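Local coordinates for protein indole-3-pyruvate decarboxylase (Azospirillum brasilense, PDB 2NXW) that catalyses the thiamine diphosphate- and metal-dependent decarboxylation of indole-3-pyruvate to indole-3-acetaldehyde and carbon dioxide, a step in auxin biosynthesis, at residues 451-456 and 495-500; 457-462 and 531-536. All coordinates share one frame; numbering follows the deposited sequence.

Contact 1. Residues 451-456 and 495-500. With TPP (thiamine diphosphate), chain E.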
ATOM      1  N   ALA A 451     -18.161 -19.736  20.751  1.00  9.86           N
ATOM      2  CA  ALA A 451     -18.925 -18.633  20.166  1.00  8.94           C
ATOM      3  C   ALA A 451     -19.951 -18.055  21.139  1.00  9.92           C
ATOM      4  O   ALA A 451     -20.185 -16.844  21.146  1.00 10.29           O
ATOM      5  CB  ALA A 451     -19.618 -19.082  18.902  1.00 10.66           C
ATOM      6  N   PHE A 452     -20.566 -18.907  21.954  1.00 10.03           N
ATOM      7  CA  PHE A 452     -21.542 -18.395  22.899  1.00 10.23           C
ATOM      8  C   PHE A 452     -20.867 -17.452  23.899  1.00 10.38           C
ATOM      9  O   PHE A 452     -21.454 -16.462  24.314  1.00 11.22           O
ATOM     10  CB  PHE A 452     -22.229 -19.543  23.638  1.00 10.33           C
ATOM     11  CG  PHE A 452     -23.467 -19.122  24.371  1.00 10.48           C
ATOM     12  CD1 PHE A 452     -24.719 -19.255  23.779  1.00 11.50           C
ATOM     13  CD2 PHE A 452     -23.377 -18.552  25.635  1.00 10.00           C
ATOM     14  CE1 PHE A 452     -25.874 -18.819  24.452  1.00 10.24           C
ATOM     15  CE2 PHE A 452     -24.521 -18.111  26.307  1.00 11.00           C
ATOM     16  CZ  PHE A 452     -25.771 -18.249  25.704  1.00 10.92           C
ATOM     17  N   GLN A 453     -19.637 -17.768  24.304  1.00  9.72           N
ATOM     18  CA  GLN A 453     -18.916 -16.910  25.237  1.00 10.44           C
ATOM     19  C   GLN A 453     -18.720 -15.508  24.659  1.00  9.19           C
ATOM     20  O   GLN A 453     -18.524 -14.549  25.393  1.00 10.64           O
ATOM     21  CB  GLN A 453     -17.541 -17.505  25.557  1.00 12.22           C
ATOM     22  CG  GLN A 453     -17.574 -18.774  26.375  1.00 13.57           C
ATOM     23  CD  GLN A 453     -16.202 -19.369  26.496  1.00 13.55           C
ATOM     24  OE1 GLN A 453     -15.198 -18.654  26.443  1.00 13.56           O
ATOM     25  NE2 GLN A 453     -16.142 -20.682  26.683  1.00 15.17           N
ATOM     26  N   MET A 454     -18.760 -15.409  23.336  1.00 11.00           N
ATOM     27  CA  MET A 454     -18.592 -14.124  22.668  1.00 10.43           C
ATOM     28  C   MET A 454     -19.865 -13.284  22.614  1.00 10.84           C
ATOM     29  O   MET A 454     -19.869 -12.134  23.058  1.00 11.12           O
ATOM     30  CB  MET A 454     -18.105 -14.327  21.224  1.00 10.43           C
ATOM     31  CG  MET A 454     -16.739 -14.996  21.097  1.00 10.65           C
ATOM     32  SD  MET A 454     -16.312 -15.165  19.340  1.00 11.63           S
ATOM     33  CE  MET A 454     -14.568 -15.635  19.461  1.00 14.17           C
ATOM     34  N   THR A 455     -20.942 -13.880  22.103  1.00 10.56           N
ATOM     35  CA  THR A 455     -22.176 -13.128  21.892  1.00  9.84           C
ATOM     36  C   THR A 455     -23.469 -13.814  22.304  1.00 10.00           C
ATOM     37  O   THR A 455     -24.544 -13.281  22.033  1.00 11.19           O
ATOM     38  CB  THR A 455     -22.317 -12.780  20.401  1.00  9.81           C
ATOM     39  OG1 THR A 455     -22.440 -14.000  19.662  1.00  9.60           O
ATOM     40  CG2 THR A 455     -21.105 -11.978  19.906  1.00 10.46           C
ATOM     41  N   GLY A 456     -23.399 -14.972  22.951  1.00  9.57           N
ATOM     42  CA  GLY A 456     -24.625 -15.653  23.351  1.00 10.82           C
ATOM     43  C   GLY A 456     -25.432 -14.873  24.380  1.00 10.98           C
ATOM     44  O   GLY A 456     -26.656 -15.036  24.486  1.00 10.93           O
ATOM     45  N   ASP A 495     -12.607 -24.158  29.575  1.00 13.99           N
ATOM     46  CA  ASP A 495     -13.091 -24.511  30.902  1.00 14.37           C
ATOM     47  C   ASP A 495     -14.569 -24.874  30.824  1.00 14.75           C
ATOM     48  O   ASP A 495     -15.200 -24.771  29.767  1.00 14.50           O
ATOM     49  CB  ASP A 495     -12.904 -23.309  31.833  1.00 14.51           C
ATOM     50  CG  ASP A 495     -12.640 -23.702  33.264  1.00 18.69           C
ATOM     51  OD1 ASP A 495     -12.967 -24.842  33.655  1.00 22.27           O
ATOM     52  OD2 ASP A 495     -12.116 -22.844  34.008  1.00 19.57           O
ATOM     53  N   ASP A 496     -15.107 -25.304  31.956  1.00 15.41           N
ATOM     54  CA  ASP A 496     -16.516 -25.659  32.067  1.00 16.18           C
ATOM     55  C   ASP A 496     -17.286 -24.395  32.419  1.00 14.19           C
ATOM     56  O   ASP A 496     -16.993 -23.752  33.416  1.00 15.97           O
ATOM     57  CB  ASP A 496     -16.697 -26.710  33.179  1.00 18.41           C
ATOM     58  CG  ASP A 496     -18.158 -27.012  33.485  1.00 21.41           C
ATOM     59  OD1 ASP A 496     -18.919 -27.286  32.537  1.00 21.30           O
ATOM     60  OD2 ASP A 496     -18.535 -26.989  34.680  1.00 24.84           O
ATOM     61  N   TRP A 497     -18.211 -23.996  31.546  1.00 13.15           N
ATOM     62  CA  TRP A 497     -19.075 -22.840  31.801  1.00 13.64           C
ATOM     63  C   TRP A 497     -20.465 -23.479  31.876  1.00 12.19           C
ATOM     64  O   TRP A 497     -20.827 -24.271  30.998  1.00 13.31           O
ATOM     65  CB  TRP A 497     -19.044 -21.842  30.636  1.00 13.16           C
ATOM     66  CG  TRP A 497     -17.742 -21.116  30.444  1.00 11.60           C
ATOM     67  CD1 TRP A 497     -16.500 -21.678  30.256  1.00 12.35           C
ATOM     68  CD2 TRP A 497     -17.567 -19.700  30.304  1.00 11.59           C
ATOM     69  NE1 TRP A 497     -15.570 -20.692  29.994  1.00 12.30           N
ATOM     70  CE2 TRP A 497     -16.196 -19.471  30.017  1.00 11.58           C
ATOM     71  CE3 TRP A 497     -18.437 -18.601  30.385  1.00 12.94           C
ATOM     72  CZ2 TRP A 497     -15.679 -18.189  29.811  1.00 12.24           C
ATOM     73  CZ3 TRP A 497     -17.921 -17.319  30.177  1.00 11.03           C
ATOM     74  CH2 TRP A 497     -16.553 -17.131  29.892  1.00 12.29           C
ATOM     75  N   ARG A 498     -21.229 -23.161  32.921  1.00 12.58           N
ATOM     76  CA  ARG A 498     -22.567 -23.734  33.084  1.00 12.09           C
ATOM     77  C   ARG A 498     -23.567 -22.781  32.440  1.00 11.71           C
ATOM     78  O   ARG A 498     -24.242 -22.007  33.117  1.00 12.41           O
ATOM     79  CB  ARG A 498     -22.891 -23.923  34.565  1.00 14.18           C
ATOM     80  CG  ARG A 498     -22.274 -25.163  35.204  1.00 19.07           C
ATOM     81  CD  ARG A 498     -20.776 -25.101  35.304  1.00 23.18           C
ATOM     82  NE  ARG A 498     -20.345 -24.013  36.175  1.00 25.10           N
ATOM     83  CZ  ARG A 498     -19.136 -23.922  36.718  1.00 24.75           C
ATOM     84  NH1 ARG A 498     -18.840 -22.890  37.492  1.00 23.33           N
ATOM     85  NH2 ARG A 498     -18.236 -24.871  36.495  1.00 23.60           N
ATOM     86  N   PHE A 499     -23.645 -22.841  31.121  1.00 11.78           N
ATOM     87  CA  PHE A 499     -24.503 -21.933  30.373  1.00 10.79           C
ATOM     88  C   PHE A 499     -25.987 -22.055  30.695  1.00 11.57           C
ATOM     89  O   PHE A 499     -26.671 -21.033  30.858  1.00 11.37           O
ATOM     90  CB  PHE A 499     -24.258 -22.131  28.873  1.00 11.37           C
ATOM     91  CG  PHE A 499     -22.838 -21.824  28.434  1.00 11.23           C
ATOM     92  CD1 PHE A 499     -22.365 -20.513  28.405  1.00 11.35           C
ATOM     93  CD2 PHE A 499     -22.000 -22.848  27.991  1.00 11.44           C
ATOM     94  CE1 PHE A 499     -21.074 -20.220  27.925  1.00 11.49           C
ATOM     95  CE2 PHE A 499     -20.710 -22.566  27.515  1.00 11.56           C
ATOM     96  CZ  PHE A 499     -20.252 -21.254  27.477  1.00 13.29           C
ATOM     97  N   ALA A 500     -26.485 -23.284  30.800  1.00 11.02           N
ATOM     98  CA  ALA A 500     -27.901 -23.474  31.115  1.00 12.19           C
ATOM     99  C   ALA A 500     -28.226 -22.804  32.443  1.00 12.34           C
ATOM    100  O   ALA A 500     -29.296 -22.201  32.581  1.00 13.64           O
ATOM    101  CB  ALA A 500     -28.252 -24.961  31.168  1.00 12.52           C
TER
HETATM  102  N1' TPP E2002     -12.320 -15.336  16.247  1.00 10.95           N
HETATM  103  C2' TPP E2002     -13.376 -15.035  15.476  1.00 11.21           C
HETATM  104  CM2 TPP E2002     -14.148 -13.750  15.733  1.00 12.90           C
HETATM  105  N3' TPP E2002     -13.751 -15.846  14.481  1.00 11.14           N
HETATM  106  C4' TPP E2002     -13.090 -17.006  14.205  1.00 12.02           C
HETATM  107  N4' TPP E2002     -13.476 -17.757  13.136  1.00 14.17           N
HETATM  108  C5' TPP E2002     -11.997 -17.402  15.040  1.00 11.68           C
HETATM  109  C6' TPP E2002     -11.619 -16.506  16.061  1.00 12.54           C
HETATM  110  C7' TPP E2002     -11.217 -18.721  14.836  1.00 13.75           C
HETATM  111  N3  TPP E2002     -12.042 -19.984  15.113  1.00 12.92           N
HETATM  112  C2  TPP E2002     -12.561 -20.644  14.073  1.00 15.33           C
HETATM  113  S1  TPP E2002     -13.374 -22.018  14.798  1.00 14.53           S
HETATM  114  C5  TPP E2002     -12.968 -21.664  16.474  1.00 12.76           C
HETATM  115  C4  TPP E2002     -12.215 -20.496  16.382  1.00 12.08           C
HETATM  116  CM4 TPP E2002     -11.629 -19.820  17.652  1.00 11.99           C
HETATM  117  C6  TPP E2002     -13.376 -22.472  17.641  1.00 11.85           C
HETATM  118  C7  TPP E2002     -14.902 -22.381  17.821  1.00 12.44           C
HETATM  119  O7  TPP E2002     -15.159 -22.985  19.063  1.00  9.62           O
HETATM  120  PA  TPP E2002     -16.700 -23.278  19.284  1.00 10.02           P
HETATM  121  O1A TPP E2002     -17.574 -22.034  19.156  1.00 11.22           O
HETATM  122  O2A TPP E2002     -16.773 -23.867  20.692  1.00  9.84           O
HETATM  123  O3A TPP E2002     -17.248 -24.364  18.256  1.00  9.45           O
HETATM  124  PB  TPP E2002     -16.447 -25.793  18.014  1.00 10.67           P
HETATM  125  O1B TPP E2002     -16.013 -26.386  19.356  1.00 10.47           O
HETATM  126  O2B TPP E2002     -17.495 -26.680  17.282  1.00 13.33           O
HETATM  127  O3B TPP E2002     -15.256 -25.579  17.092  1.00 11.50           O

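Contact 2. Residues 457-462 and 531-536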
ATOM      1  N   TRP A 457     -24.744 -14.017  25.130  1.00 10.12           N
ATOM      2  CA  TRP A 457     -25.343 -13.197  26.182  1.00 10.22           C
ATOM      3  C   TRP A 457     -26.416 -12.247  25.659  1.00 10.07           C
ATOM      4  O   TRP A 457     -27.222 -11.714  26.439  1.00 10.55           O
ATOM      5  CB  TRP A 457     -24.226 -12.406  26.884  1.00 11.58           C
ATOM      6  CG  TRP A 457     -23.016 -13.271  27.115  1.00 11.30           C
ATOM      7  CD1 TRP A 457     -21.810 -13.185  26.474  1.00 11.40           C
ATOM      8  CD2 TRP A 457     -22.935 -14.418  27.972  1.00 11.12           C
ATOM      9  NE1 TRP A 457     -20.988 -14.208  26.878  1.00 10.86           N
ATOM     10  CE2 TRP A 457     -21.652 -14.980  27.794  1.00 10.09           C
ATOM     11  CE3 TRP A 457     -23.830 -15.030  28.861  1.00 11.46           C
ATOM     12  CZ2 TRP A 457     -21.233 -16.130  28.479  1.00 10.79           C
ATOM     13  CZ3 TRP A 457     -23.422 -16.175  29.538  1.00 11.68           C
ATOM     14  CH2 TRP A 457     -22.129 -16.714  29.341  1.00 11.90           C
ATOM     15  N   GLU A 458     -26.424 -12.028  24.353  1.00 10.40           N
ATOM     16  CA  GLU A 458     -27.426 -11.148  23.771  1.00 11.51           C
ATOM     17  C   GLU A 458     -28.838 -11.687  23.998  1.00 11.64           C
ATOM     18  O   GLU A 458     -29.812 -10.947  23.875  1.00 11.34           O
ATOM     19  CB  GLU A 458     -27.151 -10.947  22.286  1.00 11.88           C
ATOM     20  CG  GLU A 458     -25.868 -10.177  22.000  1.00 13.16           C
ATOM     21  CD  GLU A 458     -25.935  -8.709  22.392  1.00 14.68           C
ATOM     22  OE1 GLU A 458     -27.047  -8.169  22.572  1.00 14.43           O
ATOM     23  OE2 GLU A 458     -24.857  -8.085  22.497  1.00 13.01           O
ATOM     24  N   LEU A 459     -28.945 -12.961  24.374  1.00 10.28           N
ATOM     25  CA  LEU A 459     -30.249 -13.556  24.644  1.00 11.00           C
ATOM     26  C   LEU A 459     -30.953 -12.830  25.791  1.00 11.54           C
ATOM     27  O   LEU A 459     -32.176 -12.933  25.930  1.00 11.01           O
ATOM     28  CB  LEU A 459     -30.095 -15.043  24.972  1.00 11.85           C
ATOM     29  CG  LEU A 459     -29.776 -15.954  23.782  1.00 11.29           C
ATOM     30  CD1 LEU A 459     -29.397 -17.332  24.326  1.00 11.89           C
ATOM     31  CD2 LEU A 459     -30.990 -16.065  22.840  1.00 12.27           C
ATOM     32  N   GLY A 460     -30.196 -12.106  26.614  1.00 10.90           N
ATOM     33  CA  GLY A 460     -30.811 -11.361  27.706  1.00 10.61           C
ATOM     34  C   GLY A 460     -31.758 -10.270  27.215  1.00 10.81           C
ATOM     35  O   GLY A 460     -32.511  -9.680  28.009  1.00 12.98           O
ATOM     36  N   ASN A 461     -31.727  -9.985  25.917  1.00 10.84           N
ATOM     37  CA  ASN A 461     -32.596  -8.969  25.324  1.00 11.95           C
ATOM     38  C   ASN A 461     -33.880  -9.525  24.738  1.00 12.19           C
ATOM     39  O   ASN A 461     -34.733  -8.756  24.295  1.00 12.55           O
ATOM     40  CB  ASN A 461     -31.842  -8.217  24.224  1.00 11.05           C
ATOM     41  CG  ASN A 461     -30.669  -7.443  24.768  1.00 10.66           C
ATOM     42  OD1 ASN A 461     -30.842  -6.495  25.535  1.00 14.07           O
ATOM     43  ND2 ASN A 461     -29.454  -7.849  24.384  1.00 12.43           N
ATOM     44  N   CYS A 462     -34.036 -10.843  24.741  1.00 11.53           N
ATOM     45  CA  CYS A 462     -35.224 -11.450  24.150  1.00 11.58           C
ATOM     46  C   CYS A 462     -36.556 -10.970  24.708  1.00 11.87           C
ATOM     47  O   CYS A 462     -37.477 -10.689  23.932  1.00 12.73           O
ATOM     48  CB  CYS A 462     -35.162 -12.972  24.257  1.00 11.97           C
ATOM     49  SG  CYS A 462     -33.938 -13.728  23.163  1.00 12.93           S
ATOM     50  N   GLY A 531     -42.663 -18.038  24.474  1.00 11.72           N
ATOM     51  CA  GLY A 531     -42.767 -16.933  25.416  1.00 13.11           C
ATOM     52  C   GLY A 531     -41.463 -16.543  26.107  1.00 13.25           C
ATOM     53  O   GLY A 531     -41.340 -15.437  26.636  1.00 15.61           O
ATOM     54  N   ARG A 532     -40.502 -17.465  26.122  1.00 13.71           N
ATOM     55  CA  ARG A 532     -39.182 -17.251  26.725  1.00 12.05           C
ATOM     56  C   ARG A 532     -38.187 -18.008  25.860  1.00 10.98           C
ATOM     57  O   ARG A 532     -38.521 -19.070  25.337  1.00 12.46           O
ATOM     58  CB  ARG A 532     -39.125 -17.843  28.142  1.00 13.76           C
ATOM     59  CG  ARG A 532     -39.935 -17.074  29.184  1.00 13.85           C
ATOM     60  CD  ARG A 532     -40.107 -17.889  30.462  1.00 17.43           C
ATOM     61  NE  ARG A 532     -38.859 -18.119  31.199  1.00 17.27           N
ATOM     62  CZ  ARG A 532     -38.269 -17.223  31.989  1.00 18.21           C
ATOM     63  NH1 ARG A 532     -38.804 -16.017  32.156  1.00 19.65           N
ATOM     64  NH2 ARG A 532     -37.144 -17.534  32.628  1.00 19.34           N
ATOM     65  N   PHE A 533     -36.975 -17.475  25.689  1.00 10.76           N
ATOM     66  CA  PHE A 533     -36.005 -18.224  24.896  1.00 11.62           C
ATOM     67  C   PHE A 533     -35.691 -19.533  25.618  1.00 11.65           C
ATOM     68  O   PHE A 533     -35.778 -19.628  26.846  1.00 12.77           O
ATOM     69  CB  PHE A 533     -34.731 -17.390  24.615  1.00 11.22           C
ATOM     70  CG  PHE A 533     -33.783 -17.245  25.781  1.00 10.83           C
ATOM     71  CD1 PHE A 533     -32.935 -18.293  26.133  1.00 11.99           C
ATOM     72  CD2 PHE A 533     -33.686 -16.042  26.478  1.00 11.10           C
ATOM     73  CE1 PHE A 533     -32.003 -18.144  27.160  1.00 12.35           C
ATOM     74  CE2 PHE A 533     -32.753 -15.878  27.513  1.00 11.73           C
ATOM     75  CZ  PHE A 533     -31.907 -16.944  27.851  1.00 12.61           C
ATOM     76  N   GLN A 534     -35.367 -20.545  24.827  1.00 11.37           N
ATOM     77  CA  GLN A 534     -35.074 -21.867  25.356  1.00 11.05           C
ATOM     78  C   GLN A 534     -33.655 -22.241  24.985  1.00 12.88           C
ATOM     79  O   GLN A 534     -33.333 -22.356  23.804  1.00 15.22           O
ATOM     80  CB  GLN A 534     -36.041 -22.881  24.755  1.00 11.67           C
ATOM     81  CG  GLN A 534     -37.513 -22.549  24.993  1.00 12.21           C
ATOM     82  CD  GLN A 534     -37.915 -22.704  26.439  1.00 14.42           C
ATOM     83  OE1 GLN A 534     -37.691 -23.757  27.044  1.00 14.50           O
ATOM     84  NE2 GLN A 534     -38.511 -21.656  27.009  1.00 12.38           N
ATOM     85  N   LEU A 535     -32.822 -22.429  25.998  1.00 11.63           N
ATOM     86  CA  LEU A 535     -31.427 -22.776  25.783  1.00 11.83           C
ATOM     87  C   LEU A 535     -31.164 -24.225  26.188  1.00 11.55           C
ATOM     88  O   LEU A 535     -31.325 -24.600  27.352  1.00 13.84           O
ATOM     89  CB  LEU A 535     -30.535 -21.834  26.597  1.00 11.15           C
ATOM     90  CG  LEU A 535     -29.026 -22.105  26.552  1.00 13.65           C
ATOM     91  CD1 LEU A 535     -28.525 -21.965  25.128  1.00 15.51           C
ATOM     92  CD2 LEU A 535     -28.302 -21.129  27.471  1.00 16.09           C
ATOM     93  N   ILE A 536     -30.792 -25.039  25.213  1.00 10.66           N
ATOM     94  CA  ILE A 536     -30.464 -26.438  25.465  1.00 11.10           C
ATOM     95  C   ILE A 536     -28.942 -26.530  25.377  1.00 11.49           C
ATOM     96  O   ILE A 536     -28.368 -26.368  24.294  1.00 11.23           O
ATOM     97  CB  ILE A 536     -31.093 -27.380  24.408  1.00 10.65           C
ATOM     98  CG1 ILE A 536     -32.626 -27.254  24.435  1.00 12.25           C
ATOM     99  CG2 ILE A 536     -30.678 -28.842  24.705  1.00 12.23           C
ATOM    100  CD1 ILE A 536     -33.315 -27.968  23.278  1.00 14.46           C
TER

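Contact 1. Residues 451-456 and 495-500
Gln453 lays its carboxamide flat against one face of the Trp497 indole. The two planes are only 13° apart, and CD of Gln453 sits 3.5 Å from CE2 of Trp497, near the seam of the two rings. NE2 of Gln453 spreads over the five-membered ring, 3.4 Å from NE1 of Trp497; both are donors, so this is stacking and not a bond. The other arm of the amide, OE1, lies by CZ2 of Trp497 and is held by Ser66 OG of the second subunit, which, with the stack, helps to fix the rotation of the amide. Further back, CG of Gln453 stands almost exactly on the normal of the six-membered ring, 3.8 Å from its centroid, in a CH-pi contact. The chain, extended beyond CG, carries the amide across the indole in this way. Without the Trp497 indole, as with an alanine here, the Gln453 amide would probably lose the flat surface it rests on, and Arg463 of the second subunit its cation-pi partner.

Helix 449-455 begins right after strand 443-448, at the Gly-Asp-Gly start of the diphosphate- and metal-binding motif of thiamine diphosphate enzymes. Near its N-terminal end Ala451 N gives diphosphate oxygen O1A a 2.9 Å hydrogen bond, and Asp449, a magnesium ligand together with Asn476 and Ser478, lies next to Phe499.

Phe499 comes in beside the indole. Its CZ carbon meets Gln453 CG at the ring edge, 3.8 Å away, while CB of Trp497 covers one of its faces. Phe452, whose CG is anti to the backbone N (chi1 -166°), brings CD2 to 3.5 Å from CD1 of Phe499. The two phenyl planes are inclined at 64°, and CA of Gly456 lies over the centre of the Phe452 ring.

Contact 2. Residues 457-462 and 531-536
Phe533 has more surface buried here than any other residue, and Leu459 accounts for most of what covers it. CB of Leu459 lies over one face of the phenyl ring, 3.9 Å from the centroid and 16° from the ring normal, a CH-pi contact displaced somewhat toward the rim. Its nearest ring atom is CE2 of Phe533, at 3.8 Å. The leucine then continues across the ring, and its CD1 methyl meets CE1 of Phe533 at 3.9 Å on the far side of CZ. Backbone joins in as well: the carbonyl O of Leu459 comes to 3.4 Å from CE2 of Phe533. That same oxygen accepts the backbone N-H of Cys462, one of three successive i to i+3 bonds that wind 457-461 as a 3-10 segment leading into Cys462 and so set Leu459 and Cys462 facing the ring together.

Cys462 takes the base of the phenylalanine. With SG anti to the carbonyl carbon, the sulfur lies alongside the side-chain root, 4.0 Å from CB of Phe533. Its line to the ring centroid is 5.1 Å long and 57° from the normal, an oblique sulfur-aromatic contact.

The phenyl itself is placed by chi1 of 76°, which sets CG between the backbone N and the carbonyl carbon and directs the ring at the 3-10 segment. All three side chains are buried, and the contact is mainly apolar, with the leucine carbonyl and the cysteine sulfur close to the ring.

The chain continues as strand 534-539, which lies between strands 470-475 and 509-513 in a parallel sheet. Leu459 also packs on Val471 of strand 470-475, while Ile536 packs on helix 516-528, with the 3-10 segment itself joining helix 449-455 to helix 462-465.

In the fold
The centres of contacts 1 and 2 are about 13 Å apart, on the same side of the chain's centre and within the C-terminal thiamine diphosphate-binding domain. Their segments alternate along the chain: 451-456 runs straight into 457-462, then 495-500 and 531-536 follow. Both contacts pack side chains against strand 470-475 of the six-stranded parallel sheet, Phe499 in one and Leu459 in the other. They also meet directly, with Phe452 touching Leu459 and the rings of Trp457 and Phe452 edge-to-face. One continuous buried layer thus runs from the diphosphate end of helix 449-455 to the second subunit, where Trp457 stacks on its counterpart.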